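Local coordinates for protein cysteine desulfurase (Thermococcus onnurineus, PDB 5B89) that probably catalyses the pyridoxal-phosphate-dependent removal of sulfur from L-cysteine, passing it to a sulfur carrier and leaving L-alanine, at residues B[177-182]-B[206-211]; B[100-105]-B[242-247]. All coordinates share one frame; numbering follows the deposited sequence.

Contact 1 (B[177-182]-B[206-211]). With PLP (pyridoxal-5'-phosphate), chain G.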
ATOM      1  N   LEU B 177      -2.998  15.400 -22.474  1.00 15.18           N
ATOM      2  CA  LEU B 177      -2.254  15.084 -21.221  1.00 14.53           C
ATOM      3  C   LEU B 177      -0.799  14.846 -21.652  1.00 14.41           C
ATOM      4  O   LEU B 177      -0.523  14.237 -22.671  1.00 14.73           O
ATOM      5  CB  LEU B 177      -2.885  13.887 -20.558  1.00 14.34           C
ATOM      6  CG  LEU B 177      -2.246  13.471 -19.178  1.00 14.50           C
ATOM      7  CD1 LEU B 177      -3.319  12.936 -18.223  1.00 15.87           C
ATOM      8  CD2 LEU B 177      -1.137  12.470 -19.340  1.00 15.14           C
ATOM      9  N   VAL B 178       0.061  15.294 -20.756  1.00 14.64           N
ATOM     10  CA  VAL B 178       1.537  15.183 -20.891  1.00 13.54           C
ATOM     11  C   VAL B 178       2.003  14.512 -19.577  1.00 13.04           C
ATOM     12  O   VAL B 178       1.686  15.083 -18.489  1.00 13.07           O
ATOM     13  CB  VAL B 178       2.175  16.489 -21.074  1.00 13.66           C
ATOM     14  CG1 VAL B 178       3.696  16.393 -21.131  1.00 15.66           C
ATOM     15  CG2 VAL B 178       1.728  17.230 -22.358  1.00 14.92           C
ATOM     16  N   ALA B 179       2.760  13.436 -19.694  1.00 13.55           N
ATOM     17  CA  ALA B 179       3.320  12.760 -18.544  1.00 13.17           C
ATOM     18  C   ALA B 179       4.822  12.657 -18.696  1.00 12.87           C
ATOM     19  O   ALA B 179       5.291  12.122 -19.640  1.00 16.54           O
ATOM     20  CB  ALA B 179       2.720  11.388 -18.390  1.00 16.29           C
ATOM     21  N   VAL B 180       5.555  13.168 -17.728  1.00 12.53           N
ATOM     22  CA  VAL B 180       7.009  13.088 -17.807  1.00 13.43           C
ATOM     23  C   VAL B 180       7.658  12.770 -16.468  1.00 14.18           C
ATOM     24  O   VAL B 180       7.172  13.092 -15.427  1.00 13.45           O
ATOM     25  CB  VAL B 180       7.642  14.378 -18.339  1.00 14.36           C
ATOM     26  CG1 VAL B 180       7.048  14.750 -19.707  1.00 16.89           C
ATOM     27  CG2 VAL B 180       7.442  15.485 -17.356  1.00 17.05           C
ATOM     28  N   GLN B 181       8.823  12.157 -16.567  1.00 13.59           N
ATOM     29  CA  GLN B 181       9.584  11.876 -15.402  1.00 14.45           C
ATOM     30  C   GLN B 181      10.430  13.110 -15.129  1.00 13.69           C
ATOM     31  O   GLN B 181      10.832  13.760 -15.984  1.00 14.03           O
ATOM     32  CB  GLN B 181      10.493  10.674 -15.629  1.00 12.77           C
ATOM     33  CG  GLN B 181      11.593  10.959 -16.590  1.00 16.77           C
ATOM     34  CD  GLN B 181      12.332   9.742 -17.106  1.00 20.08           C
ATOM     35  OE1 GLN B 181      12.047   8.625 -16.767  1.00 18.41           O
ATOM     36  NE2 GLN B 181      13.300   9.999 -17.915  1.00 16.07           N
ATOM     37  N   HIS B 182      10.650  13.423 -13.881  1.00 11.20           N
ATOM     38  CA  HIS B 182      11.538  14.469 -13.513  1.00 12.33           C
ATOM     39  C   HIS B 182      12.991  14.080 -13.735  1.00 13.03           C
ATOM     40  O   HIS B 182      13.822  14.866 -14.279  1.00 13.70           O
ATOM     41  CB  HIS B 182      11.273  14.869 -12.063  1.00 13.68           C
ATOM     42  CG  HIS B 182      11.868  16.097 -11.595  1.00 12.88           C
ATOM     43  ND1 HIS B 182      11.560  16.627 -10.345  1.00 13.70           N
ATOM     44  CD2 HIS B 182      12.786  16.952 -12.127  1.00 13.36           C
ATOM     45  CE1 HIS B 182      12.217  17.743 -10.147  1.00 15.00           C
ATOM     46  NE2 HIS B 182      12.968  17.959 -11.215  1.00 15.64           N
ATOM     47  N   ILE B 206      -3.130  18.635 -19.520  1.00 14.64           N
ATOM     48  CA  ILE B 206      -2.948  18.170 -18.125  1.00 14.31           C
ATOM     49  C   ILE B 206      -1.450  17.730 -17.997  1.00 13.36           C
ATOM     50  O   ILE B 206      -0.982  17.056 -18.891  1.00 14.80           O
ATOM     51  CB  ILE B 206      -3.869  17.069 -17.804  1.00 14.47           C
ATOM     52  CG1 ILE B 206      -5.325  17.580 -17.849  1.00 14.62           C
ATOM     53  CG2 ILE B 206      -3.511  16.445 -16.395  1.00 13.25           C
ATOM     54  CD1 ILE B 206      -6.312  16.456 -17.867  1.00 19.18           C
ATOM     55  N   PHE B 207      -0.808  18.155 -16.916  1.00 12.09           N
ATOM     56  CA  PHE B 207       0.631  17.842 -16.686  1.00 12.02           C
ATOM     57  C   PHE B 207       0.827  16.870 -15.460  1.00 11.51           C
ATOM     58  O   PHE B 207       0.483  17.287 -14.370  1.00 12.16           O
ATOM     59  CB  PHE B 207       1.370  19.145 -16.519  1.00 12.05           C
ATOM     60  CG  PHE B 207       2.903  19.005 -16.647  1.00 10.85           C
ATOM     61  CD1 PHE B 207       3.472  18.402 -17.754  1.00 14.59           C
ATOM     62  CD2 PHE B 207       3.697  19.489 -15.624  1.00 12.31           C
ATOM     63  CE1 PHE B 207       4.877  18.322 -17.836  1.00 14.14           C
ATOM     64  CE2 PHE B 207       5.061  19.399 -15.679  1.00 12.24           C
ATOM     65  CZ  PHE B 207       5.663  18.850 -16.785  1.00 12.57           C
ATOM     66  N   VAL B 208       1.358  15.761 -15.780  1.00 10.89           N
ATOM     67  CA  VAL B 208       1.631  14.690 -14.796  1.00 10.08           C
ATOM     68  C   VAL B 208       3.129  14.514 -14.651  1.00 10.95           C
ATOM     69  O   VAL B 208       3.831  14.297 -15.651  1.00 11.82           O
ATOM     70  CB  VAL B 208       1.002  13.432 -15.258  1.00 10.51           C
ATOM     71  CG1 VAL B 208       1.205  12.264 -14.261  1.00 12.15           C
ATOM     72  CG2 VAL B 208      -0.490  13.533 -15.561  1.00 12.39           C
ATOM     73  N   VAL B 209       3.590  14.545 -13.399  1.00 10.60           N
ATOM     74  CA  VAL B 209       5.046  14.475 -13.128  1.00 10.42           C
ATOM     75  C   VAL B 209       5.318  13.154 -12.300  1.00 10.94           C
ATOM     76  O   VAL B 209       4.764  12.992 -11.202  1.00 11.41           O
ATOM     77  CB  VAL B 209       5.594  15.658 -12.388  1.00 10.80           C
ATOM     78  CG1 VAL B 209       7.074  15.549 -12.121  1.00 11.34           C
ATOM     79  CG2 VAL B 209       5.321  16.941 -13.177  1.00 12.65           C
ATOM     80  N   ASP B 210       6.198  12.321 -12.809  1.00  9.91           N
ATOM     81  CA  ASP B 210       6.744  11.168 -12.072  1.00 10.97           C
ATOM     82  C   ASP B 210       7.985  11.656 -11.377  1.00 10.48           C
ATOM     83  O   ASP B 210       9.075  11.816 -12.007  1.00 12.23           O
ATOM     84  CB  ASP B 210       7.048   9.986 -13.023  1.00 10.39           C
ATOM     85  CG  ASP B 210       7.817   8.803 -12.382  1.00 13.66           C
ATOM     86  OD1 ASP B 210       8.168   8.970 -11.198  1.00 13.39           O
ATOM     87  OD2 ASP B 210       8.164   7.844 -13.138  1.00 16.09           O
ATOM     88  N   ALA B 211       7.900  11.950 -10.060  1.00  9.74           N
ATOM     89  CA  ALA B 211       8.957  12.489  -9.237  1.00  9.29           C
ATOM     90  C   ALA B 211       9.597  11.354  -8.386  1.00  9.44           C
ATOM     91  O   ALA B 211      10.236  11.692  -7.366  1.00 10.03           O
ATOM     92  CB  ALA B 211       8.466  13.643  -8.419  1.00  9.43           C
TER
HETATM   93  N1  PLP G 400       9.452   6.039 -11.832  1.00 20.50           N
HETATM   94  C2  PLP G 400      10.779   6.283 -11.653  1.00 24.78           C
HETATM   95  C2A PLP G 400      11.482   7.381 -12.422  1.00 28.80           C
HETATM   96  C3  PLP G 400      11.460   5.438 -10.758  1.00 26.38           C
HETATM   97  O3  PLP G 400      12.783   5.641 -10.539  1.00 33.10           O
HETATM   98  C4  PLP G 400      10.752   4.448 -10.030  1.00 27.53           C
HETATM   99  C4A PLP G 400      11.587   3.495  -9.086  1.00 34.01           C
HETATM  100  C5  PLP G 400       9.353   4.334 -10.232  1.00 21.39           C
HETATM  101  C6  PLP G 400       8.700   5.122 -11.155  1.00 23.74           C
HETATM  102  C5A PLP G 400       8.599   3.238  -9.484  1.00 24.25           C
HETATM  103  O4P PLP G 400       8.604   3.550  -8.058  1.00 15.48           O
HETATM  104  P   PLP G 400       7.934   2.443  -7.207  1.00 12.13           P
HETATM  105  O1P PLP G 400       8.130   2.906  -5.844  1.00 15.64           O
HETATM  106  O2P PLP G 400       8.719   1.164  -7.509  1.00 17.09           O
HETATM  107  O3P PLP G 400       6.550   2.303  -7.640  1.00 11.67           O
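Phe207 holds CG anti to its backbone N (chi1 -165°), which carries the ring toward Val178 and Val180 of the neighbouring strand; Val180, with CG1 anti to its carbonyl carbon (chi1 -56°), leaves CG2 between the backbone N and the carbonyl carbon, and this methyl meets the ring. These residues belong to a right-handed beta-alpha-beta crossover, strand 177-181, helix 193-203 and strand 206-210, in the large sheet of this class-V aminotransferase fold. Val178 CG1 sits at the ring edge, in its plane, 3.9 Å from Phe207 CD1, while Val180 CG2 lies 3.8 Å from Phe207 CZ; Val193, Leu196 and Ala200 of the crossover helix pack on the same ring. On the other face Leu177 CD1 reaches Val208 CG2 at 3.9 Å. Five backbone bonds join the parallel pair, from Val178 N to Ile206 O (2.8 Å) through to His182 N and Asp210 O (2.9 Å). Beyond them Asp210 serves the cofactor, its OD1 being fixed by the backbone N of Ala212. An alanine here would probably leave PLP N1 without its carboxylate partner. The carboxylate meets that nitrogen through a single close oxygen, Asp210 OD2 lying 2.6 Å from PLP N1.

Contact 2 (B[100-105]-B[242-247]); sequences IVFTKN and TGIGVL. With PLP (pyridoxal-5'-phosphate), chain G.
Residues 100-103 and 245-247 pair antiparallel, their short axes at 143°, through two hydrogen-bonded pairs, Val101 with Leu247 and Thr103 with Gly245, that flank the non-hydrogen-bonded pair of Phe102 and Val246. Strand 100-103 thereby forms one edge of the seven-stranded mixed sheet of the PLP-binding fold. The bond from Thr103 N to Gly245 O (2.9 Å) is nearly straight at hydrogen, 178°, yet its donor stands above the carbonyl plane. Phe102, with CG beside its backbone N (chi1 -68°), lies alongside Val246, CE1 4.1 Å from Val246 CG2, and receives the tip of Ile244 obliquely, CD1 to CD1 at 3.6 Å. Gly245 O lies at the edge of that ring, near its plane. On the other face, a side chain on Gly245 would run into Asn105 CA and Thr103 OG1; that hydroxyl is hydrogen-bonded to Ser109. One water accepts from Gly243 N at 2.8 Å and has Lys104 O as a neighbour at 3.0 Å. The strand then turns into helix 106-117, where Asn105 is the N-cap: OD1 takes the backbone N of Glu108, ND2 bonds Thr288 O of the second subunit, and CB lies 3.4 Å from PLP O3P.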
ATOM      1  N   ILE B 100      -3.143  15.956  -1.124  1.00 10.33           N
ATOM      2  CA  ILE B 100      -2.239  14.790  -0.907  1.00 10.13           C
ATOM      3  C   ILE B 100      -3.000  13.515  -0.662  1.00 10.28           C
ATOM      4  O   ILE B 100      -3.823  13.499   0.283  1.00 11.41           O
ATOM      5  CB  ILE B 100      -1.260  15.044   0.205  1.00 10.01           C
ATOM      6  CG1 ILE B 100      -0.369  16.302  -0.022  1.00 10.82           C
ATOM      7  CG2 ILE B 100      -0.443  13.819   0.551  1.00 10.34           C
ATOM      8  CD1 ILE B 100       0.430  16.156  -1.278  1.00 11.54           C
ATOM      9  N   VAL B 101      -2.784  12.502  -1.508  1.00  9.53           N
ATOM     10  CA  VAL B 101      -3.396  11.164  -1.332  1.00 10.20           C
ATOM     11  C   VAL B 101      -2.248  10.186  -1.081  1.00 10.19           C
ATOM     12  O   VAL B 101      -1.247  10.158  -1.801  1.00 10.33           O
ATOM     13  CB  VAL B 101      -4.162  10.771  -2.564  1.00 10.91           C
ATOM     14  CG1 VAL B 101      -4.731   9.333  -2.590  1.00 12.51           C
ATOM     15  CG2 VAL B 101      -5.346  11.753  -2.847  1.00 14.75           C
ATOM     16  N   PHE B 102      -2.396   9.304  -0.091  1.00  9.81           N
ATOM     17  CA  PHE B 102      -1.444   8.247   0.120  1.00  9.92           C
ATOM     18  C   PHE B 102      -1.831   7.009  -0.651  1.00 10.00           C
ATOM     19  O   PHE B 102      -2.969   6.549  -0.685  1.00 10.98           O
ATOM     20  CB  PHE B 102      -1.297   7.942   1.611  1.00  9.99           C
ATOM     21  CG  PHE B 102      -0.639   9.036   2.395  1.00  9.42           C
ATOM     22  CD1 PHE B 102       0.681   9.350   2.116  1.00 10.81           C
ATOM     23  CD2 PHE B 102      -1.271   9.731   3.424  1.00 10.45           C
ATOM     24  CE1 PHE B 102       1.334  10.353   2.809  1.00 11.29           C
ATOM     25  CE2 PHE B 102      -0.587  10.704   4.136  1.00 11.89           C
ATOM     26  CZ  PHE B 102       0.709  10.989   3.888  1.00 11.68           C
ATOM     27  N   THR B 103      -0.805   6.428  -1.252  1.00  8.99           N
ATOM     28  CA  THR B 103      -0.855   5.216  -2.046  1.00  9.61           C
ATOM     29  C   THR B 103       0.235   4.255  -1.567  1.00  8.98           C
ATOM     30  O   THR B 103       0.849   4.503  -0.599  1.00  9.28           O
ATOM     31  CB  THR B 103      -0.586   5.526  -3.537  1.00 11.78           C
ATOM     32  OG1 THR B 103       0.732   6.015  -3.671  1.00 11.48           O
ATOM     33  CG2 THR B 103      -1.543   6.584  -4.017  1.00 13.94           C
ATOM     34  N   LYS B 104       0.450   3.166  -2.292  1.00 11.17           N
ATOM     35  CA  LYS B 104       1.505   2.238  -1.868  1.00 11.78           C
ATOM     36  C   LYS B 104       2.876   2.544  -2.439  1.00 11.47           C
ATOM     37  O   LYS B 104       3.848   2.179  -1.903  1.00 12.23           O
ATOM     38  CB  LYS B 104       1.142   0.755  -2.104  1.00 15.53           C
ATOM     39  CG  LYS B 104       1.537   0.197  -3.415  1.00 19.93           C
ATOM     40  CD  LYS B 104       1.432  -1.326  -3.430  1.00 18.78           C
ATOM     41  CE  LYS B 104      -0.036  -1.658  -3.467  1.00 19.07           C
ATOM     42  NZ  LYS B 104      -0.724  -1.006  -4.642  1.00 18.25           N
ATOM     43  N   ASN B 105       2.884   3.235  -3.555  1.00 10.11           N
ATOM     44  CA  ASN B 105       4.107   3.578  -4.271  1.00  9.72           C
ATOM     45  C   ASN B 105       3.792   4.473  -5.476  1.00  9.93           C
ATOM     46  O   ASN B 105       2.679   4.725  -5.752  1.00  9.81           O
ATOM     47  CB  ASN B 105       4.869   2.309  -4.739  1.00 10.25           C
ATOM     48  CG  ASN B 105       4.023   1.374  -5.595  1.00 10.75           C
ATOM     49  OD1 ASN B 105       3.172   1.762  -6.290  1.00 12.15           O
ATOM     50  ND2 ASN B 105       4.298   0.108  -5.462  1.00 11.44           N
ATOM     51  N   THR B 242       9.004   1.315   3.084  1.00  9.35           N
ATOM     52  CA  THR B 242       8.318   0.782   1.917  1.00  9.42           C
ATOM     53  C   THR B 242       6.822   0.864   2.164  1.00  9.24           C
ATOM     54  O   THR B 242       6.321   1.113   3.258  1.00 10.37           O
ATOM     55  CB  THR B 242       8.780  -0.651   1.643  1.00 10.12           C
ATOM     56  OG1 THR B 242       8.450  -1.480   2.796  1.00 11.32           O
ATOM     57  CG2 THR B 242      10.239  -0.719   1.394  1.00 12.54           C
ATOM     58  N   GLY B 243       6.056   0.699   1.106  1.00  8.45           N
ATOM     59  CA  GLY B 243       4.633   0.658   1.198  1.00  7.86           C
ATOM     60  C   GLY B 243       3.878   1.957   1.327  1.00  8.91           C
ATOM     61  O   GLY B 243       2.691   1.996   1.608  1.00  9.95           O
ATOM     62  N   ILE B 244       4.620   3.078   1.053  1.00  8.78           N
ATOM     63  CA  ILE B 244       3.942   4.383   1.087  1.00  9.90           C
ATOM     64  C   ILE B 244       4.364   5.219  -0.089  1.00  9.42           C
ATOM     65  O   ILE B 244       5.541   5.474  -0.332  1.00 11.70           O
ATOM     66  CB  ILE B 244       4.207   5.114   2.443  1.00  9.13           C
ATOM     67  CG1 ILE B 244       3.309   6.313   2.618  1.00  9.72           C
ATOM     68  CG2 ILE B 244       5.657   5.400   2.721  1.00 10.43           C
ATOM     69  CD1 ILE B 244       1.859   6.006   2.903  1.00 10.43           C
ATOM     70  N   GLY B 245       3.415   5.603  -0.831  1.00  8.23           N
ATOM     71  CA  GLY B 245       3.589   6.538  -1.940  1.00  8.75           C
ATOM     72  C   GLY B 245       2.693   7.719  -1.766  1.00  9.16           C
ATOM     73  O   GLY B 245       1.759   7.752  -0.966  1.00  9.17           O
ATOM     74  N   VAL B 246       2.900   8.706  -2.649  1.00  8.43           N
ATOM     75  CA  VAL B 246       2.098   9.937  -2.661  1.00 10.01           C
ATOM     76  C   VAL B 246       1.589  10.193  -4.064  1.00 10.54           C
ATOM     77  O   VAL B 246       2.301   9.978  -5.028  1.00  9.90           O
ATOM     78  CB  VAL B 246       2.948  11.114  -2.134  1.00  9.54           C
ATOM     79  CG1 VAL B 246       2.198  12.446  -2.345  1.00 11.57           C
ATOM     80  CG2 VAL B 246       3.338  10.935  -0.714  1.00 10.37           C
ATOM     81  N   LEU B 247       0.328  10.598  -4.117  1.00 10.28           N
ATOM     82  CA  LEU B 247      -0.280  11.154  -5.307  1.00 11.18           C
ATOM     83  C   LEU B 247      -0.796  12.541  -4.948  1.00  9.99           C
ATOM     84  O   LEU B 247      -1.695  12.713  -4.103  1.00 10.61           O
ATOM     85  CB  LEU B 247      -1.373  10.308  -5.871  1.00 11.50           C
ATOM     86  CG  LEU B 247      -2.162  10.919  -7.098  1.00 12.04           C
ATOM     87  CD1 LEU B 247      -1.220  11.165  -8.189  1.00 13.88           C
ATOM     88  CD2 LEU B 247      -3.317  10.022  -7.449  1.00 14.04           C
TER
HETATM   89  N1  PLP G 400       9.452   6.039 -11.832  1.00 20.50           N
HETATM   90  C2  PLP G 400      10.779   6.283 -11.653  1.00 24.78           C
HETATM   91  C2A PLP G 400      11.482   7.381 -12.422  1.00 28.80           C
HETATM   92  C3  PLP G 400      11.460   5.438 -10.758  1.00 26.38           C
HETATM   93  O3  PLP G 400      12.783   5.641 -10.539  1.00 33.10           O
HETATM   94  C4  PLP G 400      10.752   4.448 -10.030  1.00 27.53           C
HETATM   95  C4A PLP G 400      11.587   3.495  -9.086  1.00 34.01           C
HETATM   96  C5  PLP G 400       9.353   4.334 -10.232  1.00 21.39           C
HETATM   97  C6  PLP G 400       8.700   5.122 -11.155  1.00 23.74           C
HETATM   98  C5A PLP G 400       8.599   3.238  -9.484  1.00 24.25           C
HETATM   99  O4P PLP G 400       8.604   3.550  -8.058  1.00 15.48           O
HETATM  100  P   PLP G 400       7.934   2.443  -7.207  1.00 12.13           P
HETATM  101  O1P PLP G 400       8.130   2.906  -5.844  1.00 15.64           O
HETATM  102  O2P PLP G 400       8.719   1.164  -7.509  1.00 17.09           O
HETATM  103  O3P PLP G 400       6.550   2.303  -7.640  1.00 11.67           O
HETATM  104  O   HOH W   1      -0.458   2.512   1.041  1.00 17.80           O
HETATM  105  O   HOH W   2       6.326   0.564  -1.675  1.00 17.18           O

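Overall arrangement
Contacts 1 and 2 belong to the same sheet, where strand 229-233 alone stands between strand 206-210 of contact 1 and strand 245-249 of contact 2. Their centres are about 17 Å apart and their nearest atoms about 7 Å, so they do not touch; PLP bridges the gap between them. Contact 1 supplies the carboxylate at the pyridine nitrogen, and contact 2 brings the start of helix 106-117 to the phosphate, so the two address opposite ends of one cofactor. The cofactor is also hydrogen-bonded to Gln213, Ser233, Ser107 and His235, and to Thr288 of the second subunit. The side chain of Asp210 is about 7 Å from the bound alanine, that of Asn105 about 9 Å.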